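Local coordinates for Lin0861 protein (Listeria innocua, PDB 3O60) that is of unknown function but is probably a TetR-type transcriptional regulator that binds DNA through an N-terminal helix-turn-helix, at residues K165-T168 with N169-V173; R51-R54 with A55-Y58. All coordinates share one frame; numbering follows the deposited sequence.

Contact 1: residues K165-T168 with N169-V173; sequences KDYT and NDQLV
T168 and Q171 exchange hydrogen bonds across the first turn of a helix, forming a capping box that illustrates how a chain can satisfy the amides at a helix start. In one direction, Q171 N donates to T168 OG1 at 3.3 Å, with an N-H...acceptor angle of 163°. In the other, T168 N donates to the side-chain oxygen Q171 OE1 at 3.1 Å. This second bond is oblique: the donor lies above the amide's carbonyl plane, 46° out of it, rather than on a lone pair.

The glutamine reaches back because its CG stands beside its own backbone N (chi1 -64°) and the chain runs extended from there. Its shaft crosses the threonine almost perpendicularly, and T168 CG2 rests against Q171 CD at 3.6 Å. Q171 OE1 also passes 3.3 Å from Y167 CA.

Behind the box, the ordinary helical bond from L172 N to T168 O, 3.1 Å long, joins the N-cap to the next turn. L172 also makes an apolar contact, L172 CD2 lying 3.6 Å from Y167 CB, with the two side chains nearly at right angles.

The capped end starts helix 169-182, after the loop that follows helix 144-162. N169 and L172 both lean on L98, and N169 also on Q102, which seats this otherwise surface-lying turn against helix 90-103.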
loop_
_atom_site.group_PDB
_atom_site.type_symbol
_atom_site.label_atom_id
_atom_site.label_comp_id
_atom_site.label_asym_id
_atom_site.label_seq_id
_atom_site.Cartn_x
_atom_site.Cartn_y
_atom_site.Cartn_z
ATOM N N LYS A 165 -15.750 19.210 -4.337
ATOM C CA LYS A 165 -16.007 18.793 -2.972
ATOM C C LYS A 165 -15.273 17.499 -2.697
ATOM O O LYS A 165 -15.014 16.723 -3.608
ATOM C CB LYS A 165 -17.504 18.596 -2.747
ATOM N N ASP A 166 -14.957 17.260 -1.432
ATOM C CA ASP A 166 -14.195 16.082 -1.049
ATOM C C ASP A 166 -14.973 15.228 -0.067
ATOM O O ASP A 166 -15.722 15.738 0.755
ATOM C CB ASP A 166 -12.844 16.483 -0.469
ATOM C CG ASP A 166 -11.837 16.828 -1.540
ATOM O OD1 ASP A 166 -11.766 18.007 -1.935
ATOM O OD2 ASP A 166 -11.119 15.919 -1.997
ATOM N N TYR A 167 -14.812 13.917 -0.192
ATOM C CA TYR A 167 -15.616 12.961 0.550
ATOM C C TYR A 167 -14.765 12.061 1.427
ATOM O O TYR A 167 -13.759 11.531 0.982
ATOM C CB TYR A 167 -16.414 12.082 -0.421
ATOM C CG TYR A 167 -17.322 12.829 -1.375
ATOM C CD1 TYR A 167 -18.645 13.081 -1.050
ATOM C CD2 TYR A 167 -16.862 13.265 -2.609
ATOM C CE1 TYR A 167 -19.477 13.756 -1.916
ATOM C CE2 TYR A 167 -17.689 13.939 -3.479
ATOM C CZ TYR A 167 -18.995 14.183 -3.126
ATOM O OH TYR A 167 -19.828 14.855 -3.982
ATOM N N THR A 168 -15.173 11.901 2.675
ATOM C CA THR A 168 -14.581 10.902 3.548
ATOM C C THR A 168 -15.133 9.531 3.193
ATOM O O THR A 168 -16.185 9.418 2.581
ATOM C CB THR A 168 -14.823 11.210 5.029
ATOM O OG1 THR A 168 -15.867 10.373 5.534
ATOM C CG2 THR A 168 -15.209 12.654 5.206
ATOM N N ASN A 169 -14.424 8.485 3.582
ATOM C CA ASN A 169 -14.861 7.138 3.272
ATOM C C ASN A 169 -16.196 6.827 3.923
ATOM O O ASN A 169 -17.047 6.178 3.334
ATOM C CB ASN A 169 -13.810 6.124 3.706
ATOM C CG ASN A 169 -12.796 5.846 2.626
ATOM O OD1 ASN A 169 -12.331 4.722 2.471
ATOM N ND2 ASN A 169 -12.449 6.870 1.869
ATOM N N ASP A 170 -16.373 7.303 5.144
ATOM C CA ASP A 170 -17.590 7.046 5.888
ATOM C C ASP A 170 -18.770 7.653 5.155
ATOM O O ASP A 170 -19.850 7.080 5.122
ATOM C CB ASP A 170 -17.483 7.608 7.302
ATOM C CG ASP A 170 -16.712 6.700 8.225
ATOM O OD1 ASP A 170 -16.187 5.680 7.745
ATOM O OD2 ASP A 170 -16.627 7.001 9.429
ATOM N N GLN A 171 -18.546 8.813 4.556
ATOM C CA GLN A 171 -19.561 9.458 3.744
ATOM C C GLN A 171 -19.907 8.606 2.529
ATOM O O GLN A 171 -21.071 8.453 2.178
ATOM C CB GLN A 171 -19.068 10.827 3.288
ATOM C CG GLN A 171 -18.834 11.797 4.418
ATOM C CD GLN A 171 -18.542 13.195 3.935
ATOM O OE1 GLN A 171 -17.922 13.386 2.897
ATOM N NE2 GLN A 171 -18.987 14.184 4.691
ATOM N N LEU A 172 -18.881 8.073 1.881
ATOM C CA LEU A 172 -19.065 7.283 0.676
ATOM C C LEU A 172 -19.872 6.032 0.953
ATOM O O LEU A 172 -20.702 5.636 0.150
ATOM C CB LEU A 172 -17.719 6.926 0.060
ATOM C CG LEU A 172 -16.891 8.128 -0.384
ATOM C CD1 LEU A 172 -15.500 7.704 -0.786
ATOM C CD2 LEU A 172 -17.578 8.844 -1.519
ATOM N N VAL A 173 -19.599 5.388 2.077
ATOM C CA VAL A 173 -20.318 4.183 2.435
ATOM C C VAL A 173 -21.785 4.506 2.627
ATOM O O VAL A 173 -22.651 3.740 2.226
ATOM C CB VAL A 173 -19.780 3.560 3.727
ATOM C CG1 VAL A 173 -20.450 2.226 3.982
ATOM C CG2 VAL A 173 -18.280 3.397 3.653
#

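Contact 2: residues R51-R54 with A55-Y58. With SO4 (sulfate ion), chain D.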
loop_
_atom_site.group_PDB
_atom_site.type_symbol
_atom_site.label_atom_id
_atom_site.label_comp_id
_atom_site.label_asym_id
_atom_site.label_seq_id
_atom_site.Cartn_x
_atom_site.Cartn_y
_atom_site.Cartn_z
ATOM N N ARG A 51 14.543 6.693 -20.808
ATOM C CA ARG A 51 15.803 5.980 -20.668
ATOM C C ARG A 51 15.606 4.472 -20.618
ATOM O O ARG A 51 16.249 3.778 -19.839
ATOM C CB ARG A 51 16.539 6.451 -19.417
ATOM N N VAL A 52 14.755 3.964 -21.500
ATOM C CA VAL A 52 14.536 2.531 -21.623
ATOM C C VAL A 52 14.893 2.087 -23.028
ATOM O O VAL A 52 14.711 2.834 -23.981
ATOM C CB VAL A 52 13.084 2.147 -21.355
ATOM C CG1 VAL A 52 12.780 0.806 -21.987
ATOM C CG2 VAL A 52 12.818 2.101 -19.870
ATOM N N SER A 53 15.400 0.868 -23.152
ATOM C CA SER A 53 15.840 0.373 -24.440
ATOM C C SER A 53 14.644 0.317 -25.373
ATOM O O SER A 53 13.601 -0.214 -25.017
ATOM C CB SER A 53 16.446 -1.022 -24.277
ATOM O OG SER A 53 16.847 -1.560 -25.532
ATOM N N ARG A 54 14.698 0.867 -26.570
ATOM C CA ARG A 54 13.488 0.727 -27.362
ATOM C C ARG A 54 13.296 -0.687 -27.761
ATOM O O ARG A 54 12.208 -1.128 -27.970
ATOM C CB ARG A 54 13.454 1.556 -28.616
ATOM C CG ARG A 54 14.601 2.424 -28.887
ATOM C CD ARG A 54 14.162 3.236 -30.045
ATOM N NE ARG A 54 15.252 3.808 -30.796
ATOM C CZ ARG A 54 15.050 4.635 -31.804
ATOM N NH1 ARG A 54 13.819 4.950 -32.150
ATOM N NH2 ARG A 54 16.072 5.148 -32.461
ATOM N N ALA A 55 14.371 -1.416 -27.902
ATOM C CA ALA A 55 14.179 -2.835 -28.134
ATOM C C ALA A 55 13.399 -3.475 -26.997
ATOM O O ALA A 55 12.547 -4.323 -27.219
ATOM C CB ALA A 55 15.515 -3.518 -28.297
ATOM N N THR A 56 13.725 -3.086 -25.773
ATOM C CA THR A 56 13.119 -3.689 -24.596
ATOM C C THR A 56 11.624 -3.446 -24.514
ATOM O O THR A 56 10.871 -4.304 -24.068
ATOM C CB THR A 56 13.782 -3.222 -23.302
ATOM O OG1 THR A 56 15.045 -3.878 -23.154
ATOM C CG2 THR A 56 12.905 -3.572 -22.120
ATOM N N PHE A 57 11.209 -2.245 -24.894
ATOM C CA PHE A 57 9.820 -1.851 -24.756
ATOM C C PHE A 57 8.873 -2.693 -25.597
ATOM O O PHE A 57 7.833 -3.128 -25.118
ATOM C CB PHE A 57 9.676 -0.383 -25.141
ATOM C CG PHE A 57 8.260 0.071 -25.264
ATOM C CD1 PHE A 57 7.602 0.628 -24.188
ATOM C CD2 PHE A 57 7.586 -0.054 -26.456
ATOM C CE1 PHE A 57 6.301 1.044 -24.302
ATOM C CE2 PHE A 57 6.287 0.363 -26.571
ATOM C CZ PHE A 57 5.646 0.912 -25.495
ATOM N N TYR A 58 9.226 -2.889 -26.861
ATOM C CA TYR A 58 8.363 -3.587 -27.806
ATOM C C TYR A 58 8.111 -5.035 -27.425
ATOM O O TYR A 58 7.008 -5.540 -27.597
ATOM C CB TYR A 58 8.930 -3.514 -29.219
ATOM C CG TYR A 58 8.754 -2.175 -29.884
ATOM C CD1 TYR A 58 7.524 -1.549 -29.914
ATOM C CD2 TYR A 58 9.819 -1.541 -30.487
ATOM C CE1 TYR A 58 7.366 -0.327 -30.523
ATOM C CE2 TYR A 58 9.668 -0.323 -31.098
ATOM C CZ TYR A 58 8.441 0.281 -31.114
ATOM O OH TYR A 58 8.305 1.502 -31.727
HETATM S S SO4 D . 17.046 -1.837 -21.290
HETATM O O1 SO4 D . 15.913 -1.197 -21.949
HETATM O O2 SO4 D . 17.721 -2.739 -22.234
HETATM O O3 SO4 D . 17.949 -0.778 -20.843
HETATM O O4 SO4 D . 16.573 -2.574 -20.116
#
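S53 and T56 meet at the start of helix 54-60, a worked case of a serine N-cap beside a bound anion. S53 OG, anti to its own backbone N (chi1 178°), swings over the opening turn and accepts a weak hydrogen bond from T56 N at 3.5 Å. The firmer link is the backbone bond from F57 N to S53 O, 3.1 Å.

The T56 side chain spans both protein and ion. T56 CB lies 3.5 Å from S53 O. At the tip, T56 OG1 stands beside the backbone N, which brings it 3.4 Å from S53 CB and 3.1 Å from sulfate O2; the bond to the ion is weak and not settled, since the one proton could go to either of two sulfate oxygens. T56 CG2 lies loosely beside V52 CG1, 4.4 Å away. S53 N also faces the sulfate, but the oxygen it meets is modelled too close to S53, and the detail is doubtful. The ion probably comes from the crystallisation liquor; an anion at this place is consistent with a site for a DNA backbone phosphate.

One turn on, Y58 CD2 comes 3.5 Å from R54 O, which approaches the ring obliquely.

In the probable helix-turn-helix, this helix follows helix 43-50 as the recognition helix. F57 is buried against I43 and C47 of that helix and L24 of helix 15-33, where V52 packs too, and its ring meets H61.

Followed from the N terminus, the chain reaches contact 2 first, where the turn after helix 43-50 gives way to helix 54-60, within the probable DNA-binding part. It then runs through helices 65-84 to 144-162 before contact 1 forms, where the loop leaving helix 144-162 enters helix 169-182. Each closes only a local turn, and the two follow in series without nesting or crossing. The centres of contact 1 and contact 2 lie about 42 Å apart, on opposite sides of the chain's centre, with no touch between them. Both cap a helix start: side chains of contact 2 pack on helices 43-50 and 15-33, those of contact 1 on helix 90-103.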